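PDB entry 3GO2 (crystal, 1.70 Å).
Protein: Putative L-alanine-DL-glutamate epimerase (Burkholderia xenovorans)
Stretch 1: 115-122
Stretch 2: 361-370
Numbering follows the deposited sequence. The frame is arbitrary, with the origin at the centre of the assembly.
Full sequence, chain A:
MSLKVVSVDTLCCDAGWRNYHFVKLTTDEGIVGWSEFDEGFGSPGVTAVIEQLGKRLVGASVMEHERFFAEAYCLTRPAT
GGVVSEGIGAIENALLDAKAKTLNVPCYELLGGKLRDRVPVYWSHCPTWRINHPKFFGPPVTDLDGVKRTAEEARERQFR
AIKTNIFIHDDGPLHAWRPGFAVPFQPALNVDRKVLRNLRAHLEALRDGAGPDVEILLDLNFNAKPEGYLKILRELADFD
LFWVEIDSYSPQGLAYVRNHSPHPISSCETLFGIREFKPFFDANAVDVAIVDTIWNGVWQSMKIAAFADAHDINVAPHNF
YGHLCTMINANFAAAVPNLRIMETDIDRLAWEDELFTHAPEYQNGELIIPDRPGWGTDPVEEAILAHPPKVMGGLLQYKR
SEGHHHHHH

Stretch 1 (115-122) LRDRVPVY
Stretch 2 (361-370) EYQNGELIIP

Val119, Val121, Leu367 and Ile369 form the apolar centre of an antiparallel pairing between strand 118-122 and strand 366-368. Val119 (chi1 177°, t) and Leu367 (t, p) lie on the same face of the sheet, Val119 CB to Leu367 CB 4.4 Å. Val119 CG2 reaches Ile369 CD1 at 3.3 Å, a tight contact made with Ile369 in the m, m rotamer and its CA-to-CB bond pointing toward the first stretch. Val121 (m) extends the patch, its CG1 4.0 Å from Leu367 CB and its CG2 4.3 Å from Tyr362 CD1; the Tyr362 ring (chi1 -56°, chi2 -83°) meets this methyl obliquely. Burial of these aliphatic groups contributes to the 588 Å² covered between the stretches, both sides summed.

The strand axes approach to 4.2 Å, with their N-to-C directions at 141°, so the pairing is antiparallel, with the axes 39° off exact opposition. Three bridges set the register: Arg118 CA to Ile368 CA, 4.7 Å; Val119 CA to Leu367 CA, 5.0 Å; Pro120 CA to Glu366 CA, 4.3 Å. The middle pair is the hydrogen-bonded one: Val119 N donates to Leu367 O (2.9 Å) and Leu367 N to Val119 O (2.8 Å). Pro120 has no amide hydrogen, but it occupies a non-hydrogen-bonded site, where none is needed for the ladder. Beyond the bridges, Ile369 N donates to Asp117 O at 3.1 Å, while at the other end Val121 N makes a weak bond to Gly365 O at 3.3 Å. CA-H...O contacts supplement the ladder, from Arg118 CA to Leu367 O (3.2 Å) and from Glu366 CA to Val119 O (3.3 Å).

The second stretch folds back through a type I' turn from Gln363 to Glu366. Asn364 (phi/psi 51/44) and Gly365 (78/13) take its central positions, and Gln363 N to Glu366 O (2.9 Å) and Glu366 N to Gln363 O (3.0 Å) close it. Water 2 donates to Val121 O (2.6 Å) and Gly365 O (2.8 Å), linking the turn to the first strand.

Arg118, Pro120, Glu366 and Ile368 share the other face, where the charged side chains of Arg118 and Glu366 form the polar side of the contact. Arg118 (m, t, t; chi4 -171°) is extended, with Ile368 CD1 over one guanidinium face, 2.9 Å from Arg118 NE; Ile368 is m, m. Gln363 (t, t; chi3 -31°) lies at the guanidinium edge, its CD 3.1 Å from Arg118 NH1. Glu366 (m, t; chi3 -50°) brings OE2 to 3.8 Å from Pro120 CG. Water 1 ties this edge together, accepting from Arg118 NH1 (2.9 Å) and donating to Glu366 OE1 (2.5 Å) and Gln363 O (2.9 Å).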

# COMPACT_ATOMS: atom_id res chain seq x y z
N LEU A 115 -34.92 18.19 -3.18
CA LEU A 115 -34.18 19.30 -2.61
C LEU A 115 -33.85 20.34 -3.68
O LEU A 115 -33.17 21.31 -3.41
CB LEU A 115 -32.96 18.82 -1.78
CG LEU A 115 -32.00 17.82 -2.41
CD1 LEU A 115 -31.32 18.42 -3.65
CD2 LEU A 115 -30.93 17.41 -1.39
N ARG A 116 -34.37 20.14 -4.89
CA ARG A 116 -34.42 21.18 -5.94
C ARG A 116 -35.63 20.92 -6.83
O ARG A 116 -36.11 19.77 -6.90
CB ARG A 116 -33.11 21.21 -6.75
CG ARG A 116 -32.79 19.87 -7.44
CD ARG A 116 -31.45 19.88 -8.20
NE ARG A 116 -30.30 19.98 -7.30
CZ ARG A 116 -29.73 18.94 -6.71
NH1 ARG A 116 -30.22 17.71 -6.87
NH2 ARG A 116 -28.66 19.14 -5.93
N ASP A 117 -36.08 21.99 -7.51
CA ASP A 117 -37.29 22.02 -8.36
C ASP A 117 -36.99 21.87 -9.83
O ASP A 117 -37.88 21.59 -10.62
CB ASP A 117 -38.02 23.40 -8.21
CG ASP A 117 -38.62 23.60 -6.86
OD1 ASP A 117 -38.67 22.64 -6.04
OD2 ASP A 117 -39.09 24.72 -6.60
N ARG A 118 -35.75 22.15 -10.19
CA ARG A 118 -35.31 22.15 -11.58
C ARG A 118 -33.91 21.57 -11.62
O ARG A 118 -33.16 21.70 -10.65
CB ARG A 118 -35.30 23.58 -12.11
CG ARG A 118 -36.67 24.24 -12.04
CD ARG A 118 -36.76 25.43 -12.93
NE ARG A 118 -38.12 25.97 -12.89
CZ ARG A 118 -38.57 26.92 -13.70
NH1 ARG A 118 -37.77 27.43 -14.62
NH2 ARG A 118 -39.83 27.35 -13.59
N VAL A 119 -33.56 20.96 -12.74
CA VAL A 119 -32.30 20.24 -12.87
C VAL A 119 -31.54 20.72 -14.10
O VAL A 119 -32.05 20.62 -15.21
CB VAL A 119 -32.58 18.70 -13.02
CG1 VAL A 119 -31.29 17.94 -13.24
CG2 VAL A 119 -33.33 18.16 -11.79
N PRO A 120 -30.32 21.23 -13.93
CA PRO A 120 -29.58 21.59 -15.15
C PRO A 120 -29.26 20.34 -15.95
O PRO A 120 -28.92 19.29 -15.38
CB PRO A 120 -28.30 22.25 -14.63
CG PRO A 120 -28.63 22.64 -13.23
CD PRO A 120 -29.56 21.58 -12.72
N VAL A 121 -29.41 20.47 -17.26
CA VAL A 121 -29.11 19.39 -18.17
C VAL A 121 -28.00 19.73 -19.14
O VAL A 121 -27.57 20.89 -19.26
CB VAL A 121 -30.36 18.90 -18.96
CG1 VAL A 121 -31.42 18.39 -18.00
CG2 VAL A 121 -30.92 19.98 -19.88
N TYR A 122 -27.51 18.70 -19.80
CA TYR A 122 -26.75 18.86 -21.03
C TYR A 122 -27.47 18.14 -22.16
O TYR A 122 -28.11 17.11 -21.93
CB TYR A 122 -25.29 18.39 -20.88
CG TYR A 122 -25.01 16.90 -20.69
CD1 TYR A 122 -24.84 16.05 -21.79
CD2 TYR A 122 -24.88 16.35 -19.42
CE1 TYR A 122 -24.56 14.71 -21.63
CE2 TYR A 122 -24.58 15.00 -19.26
CZ TYR A 122 -24.41 14.19 -20.36
OH TYR A 122 -24.12 12.85 -20.17
N GLU A 361 -40.48 18.95 -19.65
CA GLU A 361 -40.49 20.37 -19.92
C GLU A 361 -39.16 20.99 -19.55
O GLU A 361 -38.69 20.81 -18.43
CB GLU A 361 -41.62 21.05 -19.15
CG GLU A 361 -43.02 20.60 -19.59
CD GLU A 361 -44.17 21.22 -18.78
OE1 GLU A 361 -43.91 22.03 -17.85
OE2 GLU A 361 -45.34 20.90 -19.07
N TYR A 362 -38.55 21.70 -20.50
CA TYR A 362 -37.29 22.41 -20.25
C TYR A 362 -37.54 23.92 -20.30
O TYR A 362 -38.37 24.38 -21.09
CB TYR A 362 -36.24 22.03 -21.28
CG TYR A 362 -36.01 20.54 -21.33
CD1 TYR A 362 -35.14 19.93 -20.42
CD2 TYR A 362 -36.63 19.75 -22.27
CE1 TYR A 362 -34.94 18.56 -20.44
CE2 TYR A 362 -36.44 18.37 -22.30
CZ TYR A 362 -35.57 17.78 -21.38
OH TYR A 362 -35.39 16.41 -21.40
N GLN A 363 -36.83 24.63 -19.46
CA GLN A 363 -36.85 26.09 -19.46
C GLN A 363 -35.47 26.60 -19.09
O GLN A 363 -34.91 26.18 -18.08
CB GLN A 363 -37.89 26.59 -18.46
CG GLN A 363 -38.04 28.12 -18.36
CD GLN A 363 -39.01 28.53 -17.25
OE1 GLN A 363 -39.97 27.81 -16.94
NE2 GLN A 363 -38.74 29.67 -16.62
N ASN A 364 -34.90 27.47 -19.95
CA ASN A 364 -33.60 28.08 -19.70
C ASN A 364 -32.53 27.05 -19.36
O ASN A 364 -31.77 27.22 -18.41
CB ASN A 364 -33.69 29.10 -18.56
CG ASN A 364 -32.43 29.98 -18.42
OD1 ASN A 364 -31.67 30.15 -19.37
ND2 ASN A 364 -32.21 30.52 -17.22
N GLY A 365 -32.53 25.96 -20.11
CA GLY A 365 -31.52 24.94 -19.98
C GLY A 365 -31.70 24.00 -18.82
O GLY A 365 -30.75 23.27 -18.48
N GLU A 366 -32.87 24.00 -18.19
CA GLU A 366 -33.10 23.14 -17.02
C GLU A 366 -34.35 22.32 -17.22
O GLU A 366 -35.28 22.76 -17.89
CB GLU A 366 -33.27 23.95 -15.74
CG GLU A 366 -32.09 24.85 -15.40
CD GLU A 366 -32.24 25.48 -14.05
OE1 GLU A 366 -33.30 26.07 -13.78
OE2 GLU A 366 -31.30 25.39 -13.24
N LEU A 367 -34.35 21.11 -16.66
CA LEU A 367 -35.54 20.27 -16.67
C LEU A 367 -36.40 20.61 -15.47
O LEU A 367 -35.91 20.69 -14.34
CB LEU A 367 -35.14 18.79 -16.62
CG LEU A 367 -36.23 17.71 -16.46
CD1 LEU A 367 -37.21 17.67 -17.64
CD2 LEU A 367 -35.55 16.33 -16.27
N ILE A 368 -37.70 20.78 -15.70
CA ILE A 368 -38.65 21.04 -14.63
C ILE A 368 -39.05 19.70 -14.05
O ILE A 368 -39.39 18.78 -14.80
CB ILE A 368 -39.92 21.74 -15.18
CG1 ILE A 368 -39.57 23.06 -15.82
CG2 ILE A 368 -40.99 21.86 -14.09
CD1 ILE A 368 -38.95 24.00 -14.92
N ILE A 369 -38.97 19.55 -12.74
CA ILE A 369 -39.33 18.28 -12.09
C ILE A 369 -40.83 18.27 -11.86
O ILE A 369 -41.35 19.17 -11.19
CB ILE A 369 -38.61 18.14 -10.74
CG1 ILE A 369 -37.10 18.26 -10.94
CG2 ILE A 369 -39.00 16.80 -10.02
CD1 ILE A 369 -36.56 17.40 -12.02
N PRO A 370 -41.53 17.29 -12.44
CA PRO A 370 -42.99 17.23 -12.31
C PRO A 370 -43.41 16.85 -10.89
O PRO A 370 -42.57 16.39 -10.11
CB PRO A 370 -43.38 16.14 -13.31
CG PRO A 370 -42.16 15.26 -13.42
CD PRO A 370 -40.98 16.18 -13.24
O HOH W 1 -34.94 27.17 -15.33
O HOH W 2 -28.66 23.05 -20.31